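Local coordinates for beta-N-acetylhexosaminidase (Streptomyces plicatus, PDB 1JAK), which hydrolyses terminal beta-linked N-acetylhexosamine residues from glycosides, as a family 20 glycoside hydrolase that works by substrate-assisted catalysis, at residues P155-R160 with D438-V443; I151-R156 with L472-A477. All coordinates share one frame; numbering follows the deposited sequence.

Contact 1 (P155-R160 with D438-V443). With SO4 (sulfate ion), chain B.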
ATOM      1  N   PRO A 155     -13.819  -1.509  -8.294  1.00 11.33           N
ATOM      2  CA  PRO A 155     -13.454  -1.742  -6.890  1.00 11.50           C
ATOM      3  C   PRO A 155     -14.577  -1.631  -5.857  1.00 11.07           C
ATOM      4  O   PRO A 155     -15.488  -0.817  -5.989  1.00 11.39           O
ATOM      5  CB  PRO A 155     -12.372  -0.701  -6.651  1.00 10.59           C
ATOM      6  CG  PRO A 155     -12.890   0.460  -7.439  1.00 12.00           C
ATOM      7  CD  PRO A 155     -13.327  -0.194  -8.744  1.00 11.24           C
ATOM      8  N   ARG A 156     -14.479  -2.451  -4.816  1.00 10.28           N
ATOM      9  CA  ARG A 156     -15.452  -2.460  -3.729  1.00 11.51           C
ATOM     10  C   ARG A 156     -15.217  -1.277  -2.791  1.00 11.96           C
ATOM     11  O   ARG A 156     -16.163  -0.593  -2.387  1.00 12.14           O
ATOM     12  CB  ARG A 156     -15.335  -3.768  -2.944  1.00 10.57           C
ATOM     13  CG  ARG A 156     -16.285  -3.879  -1.759  1.00 10.26           C
ATOM     14  CD  ARG A 156     -16.052  -5.170  -0.995  1.00 10.95           C
ATOM     15  NE  ARG A 156     -17.038  -5.347   0.069  1.00 12.32           N
ATOM     16  CZ  ARG A 156     -17.025  -6.347   0.945  1.00 13.18           C
ATOM     17  NH1 ARG A 156     -16.074  -7.271   0.899  1.00 12.01           N
ATOM     18  NH2 ARG A 156     -17.982  -6.432   1.862  1.00 14.61           N
ATOM     19  N   TYR A 157     -13.948  -1.044  -2.452  1.00 10.63           N
ATOM     20  CA  TYR A 157     -13.550   0.043  -1.557  1.00  9.82           C
ATOM     21  C   TYR A 157     -12.590   1.009  -2.238  1.00  9.90           C
ATOM     22  O   TYR A 157     -11.797   0.605  -3.087  1.00  9.50           O
ATOM     23  CB  TYR A 157     -12.865  -0.525  -0.311  1.00  8.95           C
ATOM     24  CG  TYR A 157     -13.776  -1.324   0.584  1.00  9.50           C
ATOM     25  CD1 TYR A 157     -14.771  -0.697   1.334  1.00 10.52           C
ATOM     26  CD2 TYR A 157     -13.643  -2.709   0.688  1.00  8.58           C
ATOM     27  CE1 TYR A 157     -15.612  -1.429   2.166  1.00 11.28           C
ATOM     28  CE2 TYR A 157     -14.482  -3.452   1.518  1.00 10.24           C
ATOM     29  CZ  TYR A 157     -15.462  -2.803   2.253  1.00 10.84           C
ATOM     30  OH  TYR A 157     -16.290  -3.528   3.078  1.00 10.98           O
ATOM     31  N   ALA A 158     -12.654   2.279  -1.842  1.00  9.63           N
ATOM     32  CA  ALA A 158     -11.793   3.311  -2.410  1.00 10.35           C
ATOM     33  C   ALA A 158     -10.457   3.433  -1.682  1.00 10.27           C
ATOM     34  O   ALA A 158      -9.512   4.016  -2.213  1.00 10.52           O
ATOM     35  CB  ALA A 158     -12.510   4.656  -2.403  1.00 11.96           C
ATOM     36  N   TRP A 159     -10.380   2.906  -0.461  1.00  9.95           N
ATOM     37  CA  TRP A 159      -9.131   2.961   0.293  1.00  9.08           C
ATOM     38  C   TRP A 159      -8.499   1.573   0.293  1.00  8.26           C
ATOM     39  O   TRP A 159      -8.907   0.696   1.046  1.00  8.56           O
ATOM     40  CB  TRP A 159      -9.375   3.431   1.735  1.00  8.82           C
ATOM     41  CG  TRP A 159      -8.097   3.732   2.470  1.00  8.00           C
ATOM     42  CD1 TRP A 159      -7.173   2.826   2.917  1.00  7.74           C
ATOM     43  CD2 TRP A 159      -7.562   5.028   2.770  1.00  7.53           C
ATOM     44  NE1 TRP A 159      -6.098   3.478   3.471  1.00  8.84           N
ATOM     45  CE2 TRP A 159      -6.309   4.831   3.394  1.00  7.37           C
ATOM     46  CE3 TRP A 159      -8.019   6.339   2.570  1.00  8.57           C
ATOM     47  CZ2 TRP A 159      -5.505   5.896   3.820  1.00  8.42           C
ATOM     48  CZ3 TRP A 159      -7.221   7.400   2.993  1.00  8.93           C
ATOM     49  CH2 TRP A 159      -5.976   7.169   3.611  1.00  8.37           C
ATOM     50  N   ARG A 160      -7.512   1.379  -0.576  1.00  8.41           N
ATOM     51  CA  ARG A 160      -6.812   0.102  -0.693  1.00  6.82           C
ATOM     52  C   ARG A 160      -5.338   0.477  -0.599  1.00  8.33           C
ATOM     53  O   ARG A 160      -4.704   0.814  -1.600  1.00  7.25           O
ATOM     54  CB  ARG A 160      -7.141  -0.550  -2.046  1.00  8.28           C
ATOM     55  CG  ARG A 160      -8.650  -0.649  -2.325  1.00  8.08           C
ATOM     56  CD  ARG A 160      -8.957  -1.404  -3.615  1.00  8.15           C
ATOM     57  NE  ARG A 160      -8.250  -0.841  -4.763  1.00  7.08           N
ATOM     58  CZ  ARG A 160      -8.621   0.253  -5.422  1.00  8.53           C
ATOM     59  NH1 ARG A 160      -9.711   0.919  -5.062  1.00  9.37           N
ATOM     60  NH2 ARG A 160      -7.890   0.689  -6.439  1.00  6.80           N
ATOM     61  N   ASP A 438     -21.182   1.127   5.874  1.00 18.36           N
ATOM     62  CA  ASP A 438     -20.932   2.312   5.065  1.00 19.67           C
ATOM     63  C   ASP A 438     -19.804   3.197   5.592  1.00 17.73           C
ATOM     64  O   ASP A 438     -19.357   4.112   4.902  1.00 18.36           O
ATOM     65  CB  ASP A 438     -22.218   3.135   4.945  1.00 24.93           C
ATOM     66  CG  ASP A 438     -22.902   3.338   6.281  1.00 30.01           C
ATOM     67  OD1 ASP A 438     -23.387   2.339   6.860  1.00 34.18           O
ATOM     68  OD2 ASP A 438     -22.951   4.492   6.757  1.00 35.27           O
ATOM     69  N   ALA A 439     -19.344   2.927   6.810  1.00 15.47           N
ATOM     70  CA  ALA A 439     -18.265   3.713   7.402  1.00 14.12           C
ATOM     71  C   ALA A 439     -16.896   3.137   7.048  1.00 12.80           C
ATOM     72  O   ALA A 439     -15.875   3.801   7.224  1.00 12.41           O
ATOM     73  CB  ALA A 439     -18.424   3.771   8.917  1.00 14.98           C
ATOM     74  N   VAL A 440     -16.881   1.902   6.556  1.00 11.29           N
ATOM     75  CA  VAL A 440     -15.631   1.251   6.179  1.00 11.95           C
ATOM     76  C   VAL A 440     -15.147   1.809   4.842  1.00 11.48           C
ATOM     77  O   VAL A 440     -15.785   1.605   3.806  1.00 11.51           O
ATOM     78  CB  VAL A 440     -15.810  -0.276   6.060  1.00 12.84           C
ATOM     79  CG1 VAL A 440     -14.493  -0.929   5.662  1.00 12.74           C
ATOM     80  CG2 VAL A 440     -16.296  -0.842   7.385  1.00 12.45           C
ATOM     81  N   ARG A 441     -14.023   2.518   4.877  1.00 10.60           N
ATOM     82  CA  ARG A 441     -13.454   3.121   3.675  1.00 10.59           C
ATOM     83  C   ARG A 441     -12.611   2.124   2.895  1.00 10.31           C
ATOM     84  O   ARG A 441     -12.452   2.243   1.680  1.00  9.18           O
ATOM     85  CB  ARG A 441     -12.580   4.324   4.046  1.00 13.03           C
ATOM     86  CG  ARG A 441     -13.304   5.433   4.790  1.00 17.43           C
ATOM     87  CD  ARG A 441     -14.474   5.982   3.991  1.00 22.13           C
ATOM     88  NE  ARG A 441     -15.080   7.131   4.658  1.00 27.44           N
ATOM     89  CZ  ARG A 441     -14.512   8.331   4.743  1.00 30.69           C
ATOM     90  NH1 ARG A 441     -13.322   8.547   4.197  1.00 33.17           N
ATOM     91  NH2 ARG A 441     -15.130   9.314   5.385  1.00 33.13           N
ATOM     92  N   GLY A 442     -12.062   1.143   3.600  1.00  9.07           N
ATOM     93  CA  GLY A 442     -11.242   0.154   2.936  1.00  9.02           C
ATOM     94  C   GLY A 442     -10.295  -0.557   3.876  1.00  8.58           C
ATOM     95  O   GLY A 442     -10.538  -0.636   5.082  1.00  8.35           O
ATOM     96  N   VAL A 443      -9.195  -1.050   3.320  1.00  7.53           N
ATOM     97  CA  VAL A 443      -8.220  -1.806   4.091  1.00  7.42           C
ATOM     98  C   VAL A 443      -6.790  -1.365   3.811  1.00  7.21           C
ATOM     99  O   VAL A 443      -6.525  -0.649   2.849  1.00  7.94           O
ATOM    100  CB  VAL A 443      -8.325  -3.306   3.752  1.00  7.67           C
ATOM    101  CG1 VAL A 443      -9.744  -3.798   4.002  1.00 10.15           C
ATOM    102  CG2 VAL A 443      -7.944  -3.538   2.282  1.00  8.41           C
TER
HETATM  103  S   SO4 B 605     -20.155  -3.254   1.048  1.00 29.32           S
HETATM  104  O1  SO4 B 605     -20.228  -2.294   2.167  1.00 29.74           O
HETATM  105  O2  SO4 B 605     -20.320  -4.627   1.564  1.00 28.66           O
HETATM  106  O3  SO4 B 605     -21.229  -2.958   0.081  1.00 30.20           O
HETATM  107  O4  SO4 B 605     -18.846  -3.129   0.375  1.00 27.41           O
HETATM  108  O   HOH W   1     -14.937   3.049  -0.194  1.00 24.12           O

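Contact 2 (I151-R156 with L472-A477). With SO4 (sulfate ion), chain B.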
ATOM      1  N   ILE A 151     -13.831  -9.113 -19.322  1.00 13.93           N
ATOM      2  CA  ILE A 151     -13.741  -8.879 -17.888  1.00 13.59           C
ATOM      3  C   ILE A 151     -14.248  -7.458 -17.652  1.00 13.30           C
ATOM      4  O   ILE A 151     -13.823  -6.526 -18.330  1.00 14.24           O
ATOM      5  CB  ILE A 151     -12.275  -8.955 -17.360  1.00 11.80           C
ATOM      6  CG1 ILE A 151     -11.767 -10.397 -17.397  1.00 13.50           C
ATOM      7  CG2 ILE A 151     -12.207  -8.404 -15.935  1.00 14.82           C
ATOM      8  CD1 ILE A 151     -10.334 -10.557 -16.898  1.00 13.47           C
ATOM      9  N   GLU A 152     -15.178  -7.303 -16.717  1.00 13.67           N
ATOM     10  CA  GLU A 152     -15.699  -5.986 -16.360  1.00 13.34           C
ATOM     11  C   GLU A 152     -15.350  -5.920 -14.885  1.00 13.65           C
ATOM     12  O   GLU A 152     -15.779  -6.766 -14.102  1.00 12.93           O
ATOM     13  CB  GLU A 152     -17.204  -5.908 -16.601  1.00 17.94           C
ATOM     14  CG  GLU A 152     -17.562  -6.079 -18.070  1.00 22.07           C
ATOM     15  CD  GLU A 152     -18.953  -5.587 -18.405  1.00 26.37           C
ATOM     16  OE1 GLU A 152     -19.162  -4.354 -18.425  1.00 29.10           O
ATOM     17  OE2 GLU A 152     -19.837  -6.433 -18.643  1.00 29.75           O
ATOM     18  N   ASP A 153     -14.576  -4.908 -14.512  1.00 11.96           N
ATOM     19  CA  ASP A 153     -14.063  -4.818 -13.151  1.00 12.13           C
ATOM     20  C   ASP A 153     -14.120  -3.427 -12.507  1.00 11.22           C
ATOM     21  O   ASP A 153     -13.713  -2.440 -13.110  1.00 11.89           O
ATOM     22  CB  ASP A 153     -12.611  -5.306 -13.225  1.00 10.87           C
ATOM     23  CG  ASP A 153     -12.094  -5.877 -11.927  1.00 10.81           C
ATOM     24  OD1 ASP A 153     -12.876  -6.066 -10.975  1.00 11.40           O
ATOM     25  OD2 ASP A 153     -10.874  -6.151 -11.882  1.00 11.30           O
ATOM     26  N   THR A 154     -14.622  -3.366 -11.274  1.00 10.41           N
ATOM     27  CA  THR A 154     -14.694  -2.119 -10.515  1.00 10.60           C
ATOM     28  C   THR A 154     -14.360  -2.469  -9.063  1.00 10.36           C
ATOM     29  O   THR A 154     -14.588  -3.596  -8.631  1.00 11.70           O
ATOM     30  CB  THR A 154     -16.100  -1.486 -10.562  1.00 12.24           C
ATOM     31  OG1 THR A 154     -17.069  -2.454 -10.139  1.00 14.86           O
ATOM     32  CG2 THR A 154     -16.426  -1.001 -11.976  1.00 13.95           C
ATOM     33  N   PRO A 155     -13.819  -1.509  -8.294  1.00 11.33           N
ATOM     34  CA  PRO A 155     -13.454  -1.742  -6.890  1.00 11.50           C
ATOM     35  C   PRO A 155     -14.577  -1.631  -5.857  1.00 11.07           C
ATOM     36  O   PRO A 155     -15.488  -0.817  -5.989  1.00 11.39           O
ATOM     37  CB  PRO A 155     -12.372  -0.701  -6.651  1.00 10.59           C
ATOM     38  CG  PRO A 155     -12.890   0.460  -7.439  1.00 12.00           C
ATOM     39  CD  PRO A 155     -13.327  -0.194  -8.744  1.00 11.24           C
ATOM     40  N   ARG A 156     -14.479  -2.451  -4.816  1.00 10.28           N
ATOM     41  CA  ARG A 156     -15.452  -2.460  -3.729  1.00 11.51           C
ATOM     42  C   ARG A 156     -15.217  -1.277  -2.791  1.00 11.96           C
ATOM     43  O   ARG A 156     -16.163  -0.593  -2.387  1.00 12.14           O
ATOM     44  CB  ARG A 156     -15.335  -3.768  -2.944  1.00 10.57           C
ATOM     45  CG  ARG A 156     -16.285  -3.879  -1.759  1.00 10.26           C
ATOM     46  CD  ARG A 156     -16.052  -5.170  -0.995  1.00 10.95           C
ATOM     47  NE  ARG A 156     -17.038  -5.347   0.069  1.00 12.32           N
ATOM     48  CZ  ARG A 156     -17.025  -6.347   0.945  1.00 13.18           C
ATOM     49  NH1 ARG A 156     -16.074  -7.271   0.899  1.00 12.01           N
ATOM     50  NH2 ARG A 156     -17.982  -6.432   1.862  1.00 14.61           N
ATOM     51  N   LEU A 472      -9.275  -8.091  -0.712  1.00  7.80           N
ATOM     52  CA  LEU A 472     -10.296  -7.677   0.244  1.00  7.94           C
ATOM     53  C   LEU A 472     -10.726  -6.244  -0.047  1.00  8.90           C
ATOM     54  O   LEU A 472     -11.893  -5.892   0.110  1.00  9.51           O
ATOM     55  CB  LEU A 472      -9.765  -7.782   1.679  1.00  8.41           C
ATOM     56  CG  LEU A 472      -9.448  -9.195   2.170  1.00 10.78           C
ATOM     57  CD1 LEU A 472      -8.947  -9.130   3.608  1.00 11.76           C
ATOM     58  CD2 LEU A 472     -10.693 -10.064   2.089  1.00 13.22           C
ATOM     59  N   GLY A 473      -9.784  -5.420  -0.494  1.00  8.14           N
ATOM     60  CA  GLY A 473     -10.121  -4.042  -0.786  1.00  8.08           C
ATOM     61  C   GLY A 473     -10.809  -3.850  -2.126  1.00  8.76           C
ATOM     62  O   GLY A 473     -11.638  -2.957  -2.279  1.00  8.35           O
ATOM     63  N   TRP A 474     -10.486  -4.707  -3.091  1.00  8.06           N
ATOM     64  CA  TRP A 474     -11.036  -4.576  -4.438  1.00  8.11           C
ATOM     65  C   TRP A 474     -12.233  -5.438  -4.852  1.00  9.30           C
ATOM     66  O   TRP A 474     -13.230  -4.922  -5.373  1.00  8.96           O
ATOM     67  CB  TRP A 474      -9.897  -4.788  -5.453  1.00  8.65           C
ATOM     68  CG  TRP A 474     -10.333  -4.708  -6.893  1.00  9.37           C
ATOM     69  CD1 TRP A 474     -11.068  -5.634  -7.586  1.00  9.69           C
ATOM     70  CD2 TRP A 474     -10.122  -3.612  -7.792  1.00  8.85           C
ATOM     71  NE1 TRP A 474     -11.330  -5.177  -8.856  1.00  8.81           N
ATOM     72  CE2 TRP A 474     -10.763  -3.940  -9.010  1.00  8.67           C
ATOM     73  CE3 TRP A 474      -9.455  -2.383  -7.687  1.00  8.59           C
ATOM     74  CZ2 TRP A 474     -10.758  -3.082 -10.115  1.00  8.03           C
ATOM     75  CZ3 TRP A 474      -9.450  -1.527  -8.789  1.00  9.41           C
ATOM     76  CH2 TRP A 474     -10.099  -1.883  -9.986  1.00  9.88           C
ATOM     77  N   SER A 475     -12.125  -6.743  -4.631  1.00 10.18           N
ATOM     78  CA  SER A 475     -13.150  -7.694  -5.053  1.00  9.11           C
ATOM     79  C   SER A 475     -14.498  -7.677  -4.346  1.00 10.88           C
ATOM     80  O   SER A 475     -14.609  -7.281  -3.187  1.00  9.69           O
ATOM     81  CB  SER A 475     -12.572  -9.107  -4.990  1.00  8.88           C
ATOM     82  OG  SER A 475     -11.381  -9.192  -5.754  1.00  9.06           O
ATOM     83  N   PRO A 476     -15.555  -8.104  -5.059  1.00 10.54           N
ATOM     84  CA  PRO A 476     -16.902  -8.144  -4.482  1.00 12.19           C
ATOM     85  C   PRO A 476     -16.941  -9.216  -3.396  1.00 11.52           C
ATOM     86  O   PRO A 476     -16.257 -10.231  -3.495  1.00 11.60           O
ATOM     87  CB  PRO A 476     -17.781  -8.518  -5.676  1.00 13.02           C
ATOM     88  CG  PRO A 476     -17.000  -8.005  -6.860  1.00 12.71           C
ATOM     89  CD  PRO A 476     -15.597  -8.404  -6.501  1.00 12.67           C
ATOM     90  N   ALA A 477     -17.742  -8.996  -2.362  1.00 12.80           N
ATOM     91  CA  ALA A 477     -17.846  -9.969  -1.286  1.00 14.11           C
ATOM     92  C   ALA A 477     -18.238 -11.338  -1.838  1.00 14.31           C
ATOM     93  O   ALA A 477     -17.777 -12.369  -1.349  1.00 14.46           O
ATOM     94  CB  ALA A 477     -18.871  -9.503  -0.260  1.00 14.89           C
TER
HETATM   95  S   SO4 B 605     -20.155  -3.254   1.048  1.00 29.32           S
HETATM   96  O1  SO4 B 605     -20.228  -2.294   2.167  1.00 29.74           O
HETATM   97  O2  SO4 B 605     -20.320  -4.627   1.564  1.00 28.66           O
HETATM   98  O3  SO4 B 605     -21.229  -2.958   0.081  1.00 30.20           O
HETATM   99  O4  SO4 B 605     -18.846  -3.129   0.375  1.00 27.41           O
HETATM  100  O   HOH W   2     -15.492  -5.232  -6.722  1.00 13.37           O
HETATM  101  O   HOH W   3     -13.776  -7.574  -0.725  1.00 10.36           O

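Contact 1 (P155-R160 with D438-V443)
Trp-159 and Gly-442 lie side by side as neighbours in two parallel strands, and backbone hydrogen bonds carry the pairing. Trp-159 N donates a hydrogen bond to Arg-441 O at 3.1 Å, and Val-443 N donates one to Trp-159 O at 2.9 Å, so that Trp-159 is held through both its N-H and its carbonyl. Gly-442 CA also makes a CA-H...O contact of 3.1 Å with Trp-159 O. Glycine suits this place for two reasons: a CB would run into Trp-159 O, and the backbone angles (phi 158°, psi -154°) would jam it against the preceding carbonyl. Just before the strand, a water accepts from Ala-158 N and donates to Arg-441 O.

Apolar packing is led by Tyr-157. Its CG stands anti to the carbonyl carbon (chi1 -67°), which brings the ring obliquely across Val-440, at the start of strand 440-447; Tyr-157 CE1 comes 3.7 Å from Val-440 CG1, while CB lies near Gly-442 CA. Valine's branch brings CG1 within packing distance of the CE1 side of the ring. Trp-159 turns the edge of its indole to Val-443 O, CD1 being 3.5 Å from that oxygen, and its ring meets Tyr-313 edge-to-face.

Among the polar side chains, Arg-160 folds back so that NH1 donates to Tyr-157 O at 2.9 Å, in the plane of both groups, while NH2 forms a salt bridge with Glu-98. Pairing of the first strand, 159-165, with the last, 440-447, is the closure characteristic of a TIM barrel, here the catalytic alpha/beta barrel of family 20.

Contact 2 (I151-R156 with L472-A477)
Trp-474 presents an edge to Asp-153 and a face to Pro-155. With CG anti to the backbone N (chi1 179°), its indole reaches back to the segment 151-156, although its CB sets off the other way. Trp-474 NE1 donates to Asp-153 OD1 at 2.8 Å; the acceptor lies in the indole plane, but the carboxylate is turned 70° from the ring, and OD1 is met by the N-H from above the carboxylate plane. OD1 also accepts from Ala-32 N. Pro-155, rigid and without an N-H to satisfy, lies over the six-membered ring of Trp-474, its CB 3.8 Å from that ring's centroid in a CH-pi contact. An alanine here in place of the tryptophan would take away the indole, and would probably leave the buried Asp-153 carboxylate short of a donor and open a gap against Pro-155.

Arg-156 runs extended along the end of the helix. Its N donates to Trp-474 O at 2.8 Å, and a water bridges that carbonyl to Thr-154 O. Ala-477 CB lies over one face of the guanidinium, 3.8 Å from Arg-156 NH1, small enough to let the flat group settle there. A second water accepts from NH1 and donates to Leu-472 O and Ser-475 O, while NE and NH2 grip a sulfate, probably from the crystallisation liquor, and NH2 also forms a salt bridge with Asp-427. Carbonyls at the C-terminal end of helix 465-474 thus meet N-H donors and waters, and the arginine charge, shared with Asp-427 and the sulfate, may also help offset the negative end of the helix.

Overall arrangement
The two contacts start from one continuous piece of chain, sharing Pro-155 and Arg-156, and their centres are about 11 Å apart. Contact 2 fastens the exit from strand 145-153, in the non-catalytic domain, to the end of barrel helix 465-474; contact 1 then takes the chain into the first barrel strand. They meet directly where Tyr-157 N lies 3.0 Å from Gly-473 O, probably a hydrogen bond, and where Arg-160 NE packs 3.5 Å from Trp-474 CE3. No residue of either contact is among those lining the inhibitor pocket; in contact 1 the side chain of Trp-159 is about 13 Å from the bound azasugar. Strand 440-447, however, leads on toward Trp-448 and Glu-450, which line that pocket.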